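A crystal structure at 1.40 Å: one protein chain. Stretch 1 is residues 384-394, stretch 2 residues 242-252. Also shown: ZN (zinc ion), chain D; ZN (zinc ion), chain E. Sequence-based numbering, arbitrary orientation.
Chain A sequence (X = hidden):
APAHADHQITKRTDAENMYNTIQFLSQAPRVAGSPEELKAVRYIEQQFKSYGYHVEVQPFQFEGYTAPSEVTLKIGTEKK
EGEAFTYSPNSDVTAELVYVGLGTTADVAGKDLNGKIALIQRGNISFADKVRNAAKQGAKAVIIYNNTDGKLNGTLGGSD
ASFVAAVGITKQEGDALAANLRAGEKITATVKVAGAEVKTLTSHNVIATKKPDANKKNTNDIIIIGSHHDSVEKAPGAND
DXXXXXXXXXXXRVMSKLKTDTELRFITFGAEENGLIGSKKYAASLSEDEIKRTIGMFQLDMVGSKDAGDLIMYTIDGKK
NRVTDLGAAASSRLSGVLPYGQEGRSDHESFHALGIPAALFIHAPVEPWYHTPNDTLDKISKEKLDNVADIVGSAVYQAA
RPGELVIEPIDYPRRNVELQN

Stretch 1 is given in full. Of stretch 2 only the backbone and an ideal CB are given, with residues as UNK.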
# COMPACT_ATOMS: atom_id res chain seq x y z
N LYS A 384 -26.45 19.38 -17.98
CA LYS A 384 -24.98 19.36 -17.73
C LYS A 384 -24.56 17.90 -17.73
O LYS A 384 -23.52 17.57 -18.33
CB LYS A 384 -24.56 20.08 -16.47
CG LYS A 384 -24.79 21.60 -16.65
CD LYS A 384 -24.22 22.30 -15.45
CE LYS A 384 -22.93 22.96 -15.67
NZ LYS A 384 -22.82 24.13 -14.80
N LEU A 385 -25.23 17.03 -16.98
CA LEU A 385 -24.83 15.63 -16.93
C LEU A 385 -24.82 15.06 -18.34
O LEU A 385 -23.88 14.34 -18.74
CB LEU A 385 -25.86 14.80 -16.13
CG LEU A 385 -25.87 15.05 -14.64
CD1 LEU A 385 -27.10 14.31 -14.09
CD2 LEU A 385 -24.62 14.60 -13.88
N ASP A 386 -25.86 15.31 -19.17
CA ASP A 386 -25.91 14.81 -20.47
C ASP A 386 -24.74 15.35 -21.33
O ASP A 386 -24.20 14.61 -22.18
CB ASP A 386 -27.27 15.19 -21.16
CG ASP A 386 -27.42 14.54 -22.55
OD1 ASP A 386 -27.70 13.33 -22.68
OD2 ASP A 386 -27.18 15.28 -23.64
N ASN A 387 -24.39 16.65 -21.17
CA ASN A 387 -23.36 17.20 -22.00
C ASN A 387 -22.02 16.56 -21.64
O ASN A 387 -21.24 16.30 -22.55
CB ASN A 387 -23.29 18.70 -21.67
CG ASN A 387 -22.18 19.41 -22.49
OD1 ASN A 387 -22.21 19.36 -23.74
ND2 ASN A 387 -21.24 19.93 -21.84
N VAL A 388 -21.78 16.33 -20.34
CA VAL A 388 -20.49 15.69 -19.96
C VAL A 388 -20.46 14.27 -20.49
O VAL A 388 -19.44 13.77 -21.02
CB VAL A 388 -20.26 15.77 -18.47
CG1 VAL A 388 -18.98 14.91 -18.04
CG2 VAL A 388 -20.11 17.21 -18.12
N ALA A 389 -21.56 13.54 -20.35
CA ALA A 389 -21.58 12.22 -20.90
C ALA A 389 -21.38 12.25 -22.42
O ALA A 389 -20.64 11.39 -22.95
CB ALA A 389 -22.98 11.58 -20.53
N ASP A 390 -22.01 13.22 -23.15
CA ASP A 390 -21.76 13.22 -24.61
C ASP A 390 -20.31 13.49 -24.92
O ASP A 390 -19.74 12.89 -25.80
CB ASP A 390 -22.66 14.34 -25.21
CG ASP A 390 -24.08 14.02 -25.20
OD1 ASP A 390 -24.47 12.87 -25.09
OD2 ASP A 390 -24.84 15.00 -25.30
N ILE A 391 -19.67 14.47 -24.25
CA ILE A 391 -18.29 14.85 -24.56
C ILE A 391 -17.28 13.71 -24.16
O ILE A 391 -16.40 13.30 -24.96
CB ILE A 391 -17.94 16.15 -23.94
CG1 ILE A 391 -18.63 17.34 -24.66
CG2 ILE A 391 -16.43 16.41 -23.93
CD1 ILE A 391 -18.68 18.66 -23.86
N VAL A 392 -17.41 13.22 -22.92
CA VAL A 392 -16.48 12.20 -22.42
C VAL A 392 -16.75 10.91 -23.25
O VAL A 392 -15.82 10.24 -23.62
CB VAL A 392 -16.57 12.06 -20.92
CG1 VAL A 392 -15.76 10.81 -20.43
CG2 VAL A 392 -15.98 13.27 -20.28
N GLY A 393 -18.01 10.60 -23.41
CA GLY A 393 -18.25 9.35 -24.16
C GLY A 393 -17.76 9.44 -25.60
O GLY A 393 -17.25 8.44 -26.12
N SER A 394 -17.99 10.59 -26.27
CA SER A 394 -17.45 10.74 -27.66
C SER A 394 -15.95 10.77 -27.72
O SER A 394 -15.39 10.23 -28.69
CB SER A 394 -17.99 12.02 -28.31
OG SER A 394 -19.44 11.83 -28.37
N UNK A 242 -21.54 11.76 -6.68
CA UNK A 242 -22.54 10.95 -7.40
C UNK A 242 -22.72 11.28 -8.85
O UNK A 242 -23.00 10.38 -9.67
CB UNK A 242 -23.90 11.09 -6.71
N UNK A 243 -22.53 12.55 -9.22
CA UNK A 243 -22.59 12.95 -10.58
C UNK A 243 -21.63 12.14 -11.44
O UNK A 243 -22.03 11.63 -12.47
CB UNK A 243 -22.29 14.45 -10.70
N UNK A 244 -20.38 12.08 -11.02
CA UNK A 244 -19.41 11.33 -11.81
C UNK A 244 -19.71 9.83 -11.85
O UNK A 244 -19.46 9.23 -12.84
CB UNK A 244 -18.00 11.56 -11.25
N UNK A 245 -20.19 9.29 -10.75
CA UNK A 245 -20.59 7.86 -10.74
C UNK A 245 -21.71 7.66 -11.76
O UNK A 245 -21.66 6.67 -12.53
CB UNK A 245 -21.05 7.42 -9.35
N UNK A 246 -22.66 8.61 -11.77
CA UNK A 246 -23.76 8.45 -12.70
C UNK A 246 -23.36 8.50 -14.18
O UNK A 246 -23.84 7.73 -15.03
CB UNK A 246 -24.80 9.54 -12.42
N UNK A 247 -22.39 9.41 -14.49
CA UNK A 247 -21.83 9.45 -15.90
C UNK A 247 -21.01 8.19 -16.20
O UNK A 247 -21.10 7.64 -17.26
CB UNK A 247 -20.95 10.68 -16.10
N UNK A 248 -20.28 7.70 -15.21
CA UNK A 248 -19.48 6.47 -15.36
C UNK A 248 -20.42 5.27 -15.71
O UNK A 248 -20.15 4.59 -16.68
CB UNK A 248 -18.70 6.19 -14.08
N UNK A 249 -21.49 5.12 -14.94
CA UNK A 249 -22.46 4.02 -15.17
C UNK A 249 -23.12 4.21 -16.52
O UNK A 249 -23.22 3.26 -17.25
CB UNK A 249 -23.52 3.97 -14.07
N UNK A 250 -23.54 5.45 -16.79
CA UNK A 250 -24.29 5.67 -18.02
C UNK A 250 -23.40 5.39 -19.24
O UNK A 250 -23.83 4.83 -20.27
CB UNK A 250 -24.83 7.10 -18.07
N UNK A 251 -22.14 5.83 -19.22
CA UNK A 251 -21.29 5.57 -20.34
C UNK A 251 -21.01 4.07 -20.42
O UNK A 251 -20.86 3.51 -21.56
CB UNK A 251 -19.99 6.38 -20.23
N UNK A 252 -20.91 3.37 -19.26
CA UNK A 252 -20.74 1.89 -19.41
C UNK A 252 -22.01 1.29 -20.09
O UNK A 252 -21.83 0.43 -20.88
CB UNK A 252 -20.50 1.23 -18.05
ZN ZN D . -26.79 14.94 -25.35
ZN ZN E . -28.36 12.21 -24.16

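Both stretches are helical; their axes approach to 9.9 Å with N-to-C directions 51° apart. The side chains within reach are apolar (Leu-385, Val-388, Ala-389, Val-392), joined by backbone atoms that include the CA of Gly-393. Asp-386 and Asp-390, which bind zinc, have CA-to-CB bonds pointing away from stretch 2, and neither side chain contacts it.

At 242 no stretch 1 atom lies within 5.5 Å of the ideal CB, so this contact sets no preference; the residue is Ala-242.

Position 243 points sideways, its ideal CB 3.9 Å from Leu-385 CD2. A small residue such as alanine, serine or cysteine would suit, since the methyl already packs against CB. It is Ser-243, with chi1 at 69° (p); its CB touches Leu-385 CD2 at 3.9 Å, while OG is hydrogen-bonded elsewhere in the structure.

Positions 244 and 245 have no stretch 1 atom within 5.5 Å of their ideal CB, and 244 points away. Their helical phi/psi values, -66/-37 and -61/-43, require no glycine. They are Gly-244 and Val-245.

Position 246 points toward stretch 1, but its ideal CB is 5.3 Å from Leu-385 CD2. Alanine would stop short of contact with stretch 1, and a somewhat larger apolar residue is also conceivable. Ala-246 CB is 5.2 Å from Leu-385 CD2, beyond the contact limit.

Position 247 is central: its CA is 5.7 Å from Ala-389 CA, and its ideal CB is 5.0 Å from both Ala-389 CB and Val-388 CG1. That spacing leaves room for a short apolar side chain, with valine or isoleucine plausible. Val-247, in the t rotamer, sends CG1 to 3.8 Å from Ala-389 CA and 4.4 Å from Val-388 CG1, while CG2 lies 4.3 Å from Leu-385 CD2.

Positions 248 and 249 are out of reach and unconstrained here. Thr-248 donates OG1 to Gly-244 O at 2.9 Å, one turn back; Leu-249 makes no contact with stretch 1.

Position 250 points toward stretch 1, its ideal CB 5.4 Å from Ala-389 CB, so a small residue or a longer one bending aside could fit. It is Glu-250; the closest approach of its side chain to stretch 1 is Glu-250 CG to Ala-389 CB, 5.3 Å, and both its carboxylate oxygens are hydrogen-bonded just outside one of the two stretches.

Position 251 points toward Gly-393, whose CA is 5.2 Å from the ideal CB. The space invites leucine, isoleucine or methionine. Leu-251 (m, t) places CD2 3.7 Å from Gly-393 CA and 3.4 Å from Ala-389 O, and CD1 3.9 Å from Val-392 CG1. A CB modelled on Gly-393 would lie 2.7 Å from Leu-251 CD2, a clash, so this packing depends on the glycine.

Position 252 is out of reach and unspecified by stretch 1; it is Ala-252.

Stretch 2 (242-252) ASGVAVTLELA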
# COMPACT_ATOMS: atom_id res chain seq x y z
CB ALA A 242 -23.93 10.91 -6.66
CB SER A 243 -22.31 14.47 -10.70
OG SER A 243 -20.97 14.77 -10.40
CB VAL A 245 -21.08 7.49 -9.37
CG1 VAL A 245 -21.72 6.05 -9.48
CG2 VAL A 245 -19.90 7.46 -8.35
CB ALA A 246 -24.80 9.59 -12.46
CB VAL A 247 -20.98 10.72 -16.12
CG1 VAL A 247 -20.41 10.78 -17.55
CG2 VAL A 247 -21.91 11.96 -15.88
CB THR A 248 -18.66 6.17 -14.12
OG1 THR A 248 -17.71 7.24 -13.91
CG2 THR A 248 -17.80 4.86 -14.32
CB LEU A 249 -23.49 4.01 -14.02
CG LEU A 249 -23.03 3.47 -12.71
CD1 LEU A 249 -24.16 3.63 -11.70
CD2 LEU A 249 -22.70 1.95 -12.87
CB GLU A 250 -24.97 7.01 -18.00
CG GLU A 250 -25.81 7.26 -19.32
CD GLU A 250 -26.96 6.29 -19.63
OE1 GLU A 250 -27.36 5.41 -18.84
OE2 GLU A 250 -27.43 6.43 -20.79
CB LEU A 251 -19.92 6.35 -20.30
CG LEU A 251 -20.23 7.86 -20.49
CD1 LEU A 251 -18.91 8.57 -20.33
CD2 LEU A 251 -20.85 8.19 -21.84
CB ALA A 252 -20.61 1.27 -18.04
O HOH W 1 -27.79 13.46 -25.77
O HOH W 2 -27.61 16.69 -26.16
O HOH W 3 -27.01 16.37 -27.27
O HOH W 4 -30.23 13.06 -23.93
O HOH W 5 -29.33 10.90 -25.69
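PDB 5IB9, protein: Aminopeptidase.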